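Local coordinates for protein putative NTP pyrophosphohydrolase (Exiguobacterium sibiricum 255-15, PDB 3NL9) that probably hydrolyses nucleoside triphosphates or related nucleotides with release of pyrophosphate, as a dimeric, all-helical member of the MazG clan, at residues 16-21 and 135-140. Sequence-based numbering, arbitrary orientation.
Sequences QTFHHP and GQPIFR
P137 and F139, two residues apart on an extended loop, reach across to the C-terminal end of helix 7-17, where no hydrogen bond joins the two segments and the contact rests on ring against ring and ring against carbonyl. The P137 ring comes in first: its CG touches the carbonyl oxygen of T17 (T17 O to P137 CG 3.4 Å), while its CB lies obliquely against the F18 ring, 3.7 Å from F18 CD1. A compact, rigid proline, with no N-H of its own, is well fitted to this place. F139, long and flat, follows with the far end of its ring. Its CE1 meets F18 O at 3.5 Å, edge-on and near the ring plane, so the weakly positive C-H rim faces the carbonyl. Beside it, CZ and CE2 rest at the H19 imidazole, CZ 3.6 Å from H19 ND1, with the two planes inclined at 36°.

H19 is placed there by the helix end: with phi at +59°, less common for a residue other than glycine, it is the C-prime residue of a Schellman motif (H20 N to H15 O; H19 N to Q16 O, weak), and its CB points toward the loop. F18, apolar and buried, also stacks on F14 and touches V146. The contact thus sets the loop between helices 117-128 and 156-170 beside the C-terminal end of helix 7-17, at the surface of the helical fold.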
ATOM      1  N   GLN A  16      13.186  10.229  10.186  1.00 20.20           N
ATOM      2  CA  GLN A  16      14.036  11.168  10.963  1.00 21.16           C
ATOM      3  C   GLN A  16      15.457  10.623  10.964  1.00 19.90           C
ATOM      4  O   GLN A  16      16.378  11.327  10.611  1.00 17.02           O
ATOM      5  CB  GLN A  16      13.568  11.349  12.427  1.00 25.96           C
ATOM      6  CG  GLN A  16      12.193  12.066  12.600  1.00 37.48           C
ATOM      7  CD  GLN A  16      11.730  12.206  14.075  1.00 48.73           C
ATOM      8  OE1 GLN A  16      12.341  12.929  14.868  1.00 53.37           O
ATOM      9  NE2 GLN A  16      10.642  11.512  14.427  1.00 52.42           N
ATOM     10  N   THR A  17      15.618   9.338  11.289  1.00 16.39           N
ATOM     11  CA  THR A  17      16.959   8.777  11.509  1.00 17.36           C
ATOM     12  C   THR A  17      17.838   8.869  10.209  1.00 19.64           C
ATOM     13  O   THR A  17      19.011   9.271  10.271  1.00 20.55           O
ATOM     14  CB  THR A  17      16.860   7.334  12.089  1.00 18.70           C
ATOM     15  OG1 THR A  17      16.316   7.386  13.430  1.00 14.22           O
ATOM     16  CG2 THR A  17      18.220   6.638  12.146  1.00 17.82           C
ATOM     17  N   PHE A  18      17.213   8.619   9.054  1.00 19.43           N
ATOM     18  CA  PHE A  18      17.897   8.485   7.766  1.00 20.57           C
ATOM     19  C   PHE A  18      17.670   9.675   6.834  1.00 24.01           C
ATOM     20  O   PHE A  18      17.971   9.608   5.624  1.00 25.25           O
ATOM     21  CB  PHE A  18      17.463   7.139   7.131  1.00 15.58           C
ATOM     22  CG  PHE A  18      18.076   5.972   7.841  1.00 17.69           C
ATOM     23  CD1 PHE A  18      19.333   5.494   7.473  1.00 19.22           C
ATOM     24  CD2 PHE A  18      17.460   5.413   8.942  1.00 13.20           C
ATOM     25  CE1 PHE A  18      19.937   4.471   8.204  1.00 25.68           C
ATOM     26  CE2 PHE A  18      18.077   4.393   9.675  1.00 15.28           C
ATOM     27  CZ  PHE A  18      19.288   3.914   9.304  1.00 17.97           C
ATOM     28  N   HIS A  19      17.163  10.764   7.425  1.00 23.23           N
ATOM     29  CA  HIS A  19      16.993  12.053   6.755  1.00 24.11           C
ATOM     30  C   HIS A  19      16.075  11.963   5.530  1.00 21.38           C
ATOM     31  O   HIS A  19      16.396  12.522   4.490  1.00 23.03           O
ATOM     32  CB  HIS A  19      18.341  12.669   6.322  1.00 22.80           C
ATOM     33  CG  HIS A  19      19.361  12.785   7.418  1.00 30.52           C
ATOM     34  ND1 HIS A  19      20.667  13.157   7.172  1.00 33.75           N
ATOM     35  CD2 HIS A  19      19.276  12.581   8.758  1.00 35.18           C
ATOM     36  CE1 HIS A  19      21.340  13.181   8.310  1.00 34.19           C
ATOM     37  NE2 HIS A  19      20.522  12.823   9.286  1.00 35.64           N
ATOM     38  N   HIS A  20      14.961  11.244   5.625  1.00 19.84           N
ATOM     39  CA  HIS A  20      13.908  11.362   4.612  1.00 20.18           C
ATOM     40  C   HIS A  20      12.929  12.441   5.057  1.00 21.16           C
ATOM     41  O   HIS A  20      12.908  12.817   6.241  1.00 19.91           O
ATOM     42  CB  HIS A  20      13.195  10.018   4.370  1.00 18.92           C
ATOM     43  CG  HIS A  20      14.120   8.920   3.959  1.00 19.68           C
ATOM     44  ND1 HIS A  20      14.624   8.808   2.684  1.00 28.35           N
ATOM     45  CD2 HIS A  20      14.635   7.880   4.657  1.00 27.68           C
ATOM     46  CE1 HIS A  20      15.416   7.752   2.614  1.00 30.35           C
ATOM     47  NE2 HIS A  20      15.431   7.163   3.795  1.00 26.93           N
ATOM     48  N   PRO A  21      12.150  12.982   4.101  1.00 21.86           N
ATOM     49  CA  PRO A  21      11.198  14.033   4.422  1.00 21.57           C
ATOM     50  C   PRO A  21      10.157  13.598   5.421  1.00 19.11           C
ATOM     51  O   PRO A  21       9.717  12.430   5.416  1.00 20.01           O
ATOM     52  CB  PRO A  21      10.537  14.358   3.057  1.00 20.01           C
ATOM     53  CG  PRO A  21      11.552  13.940   2.031  1.00 19.16           C
ATOM     54  CD  PRO A  21      12.247  12.749   2.634  1.00 24.54           C
ATOM     55  N   GLY A 135      27.112   5.099  14.767  1.00 24.86           N
ATOM     56  CA  GLY A 135      25.732   5.459  15.060  1.00 24.89           C
ATOM     57  C   GLY A 135      25.129   6.434  14.057  1.00 26.76           C
ATOM     58  O   GLY A 135      24.054   7.007  14.297  1.00 23.39           O
ATOM     59  N   GLN A 136      25.800   6.600  12.921  1.00 28.16           N
ATOM     60  CA  GLN A 136      25.363   7.528  11.869  1.00 30.04           C
ATOM     61  C   GLN A 136      25.028   6.800  10.561  1.00 28.93           C
ATOM     62  O   GLN A 136      25.638   5.797  10.236  1.00 31.79           O
ATOM     63  CB  GLN A 136      26.437   8.597  11.635  1.00 31.86           C
ATOM     64  CG  GLN A 136      26.668   9.546  12.842  1.00 40.35           C
ATOM     65  CD  GLN A 136      25.415  10.370  13.210  1.00 49.17           C
ATOM     66  OE1 GLN A 136      24.749  10.937  12.335  1.00 43.91           O
ATOM     67  NE2 GLN A 136      25.106  10.442  14.510  1.00 52.82           N
ATOM     68  N   PRO A 137      24.038   7.298   9.806  1.00 29.66           N
ATOM     69  CA  PRO A 137      23.731   6.639   8.528  1.00 27.71           C
ATOM     70  C   PRO A 137      24.888   6.779   7.529  1.00 27.93           C
ATOM     71  O   PRO A 137      25.704   7.699   7.649  1.00 28.71           O
ATOM     72  CB  PRO A 137      22.496   7.387   8.014  1.00 27.94           C
ATOM     73  CG  PRO A 137      22.043   8.272   9.119  1.00 30.18           C
ATOM     74  CD  PRO A 137      23.173   8.463  10.066  1.00 29.98           C
ATOM     75  N   ILE A 138      24.970   5.844   6.590  1.00 29.19           N
ATOM     76  CA  ILE A 138      25.975   5.900   5.525  1.00 30.92           C
ATOM     77  C   ILE A 138      25.273   6.292   4.225  1.00 30.35           C
ATOM     78  O   ILE A 138      24.405   5.559   3.742  1.00 28.01           O
ATOM     79  CB  ILE A 138      26.726   4.543   5.326  1.00 32.55           C
ATOM     80  CG1 ILE A 138      27.153   3.921   6.662  1.00 33.81           C
ATOM     81  CG2 ILE A 138      27.978   4.744   4.421  1.00 30.85           C
ATOM     82  CD1 ILE A 138      27.591   2.469   6.557  1.00 33.10           C
ATOM     83  N   PHE A 139      25.629   7.465   3.687  1.00 32.06           N
ATOM     84  CA  PHE A 139      25.029   7.984   2.446  1.00 34.83           C
ATOM     85  C   PHE A 139      26.047   7.940   1.290  1.00 35.91           C
ATOM     86  O   PHE A 139      27.145   8.447   1.423  1.00 35.47           O
ATOM     87  CB  PHE A 139      24.564   9.448   2.617  1.00 37.74           C
ATOM     88  CG  PHE A 139      23.533   9.651   3.693  1.00 32.41           C
ATOM     89  CD1 PHE A 139      22.270   9.101   3.564  1.00 26.45           C
ATOM     90  CD2 PHE A 139      23.825  10.423   4.818  1.00 34.03           C
ATOM     91  CE1 PHE A 139      21.310   9.281   4.575  1.00 27.61           C
ATOM     92  CE2 PHE A 139      22.888  10.622   5.813  1.00 27.70           C
ATOM     93  CZ  PHE A 139      21.626  10.058   5.692  1.00 30.93           C
ATOM     94  N   ARG A 140      25.667   7.336   0.169  1.00 39.54           N
ATOM     95  CA  ARG A 140      26.545   7.245  -1.015  1.00 44.79           C
ATOM     96  C   ARG A 140      26.557   8.597  -1.750  1.00 47.78           C
ATOM     97  O   ARG A 140      25.494   9.213  -1.901  1.00 48.10           O
ATOM     98  CB  ARG A 140      26.022   6.125  -1.933  1.00 45.78           C
ATOM     99  CG  ARG A 140      26.794   5.895  -3.255  1.00 46.92           C
ATOM    100  CD  ARG A 140      25.814   5.690  -4.405  1.00 49.03           C
ATOM    101  NE  ARG A 140      25.301   4.328  -4.565  1.00 46.28           N
ATOM    102  CZ  ARG A 140      24.104   4.009  -5.066  1.00 52.13           C
ATOM    103  NH1 ARG A 140      23.224   4.946  -5.432  1.00 59.07           N
ATOM    104  NH2 ARG A 140      23.766   2.728  -5.179  1.00 53.39           N
TER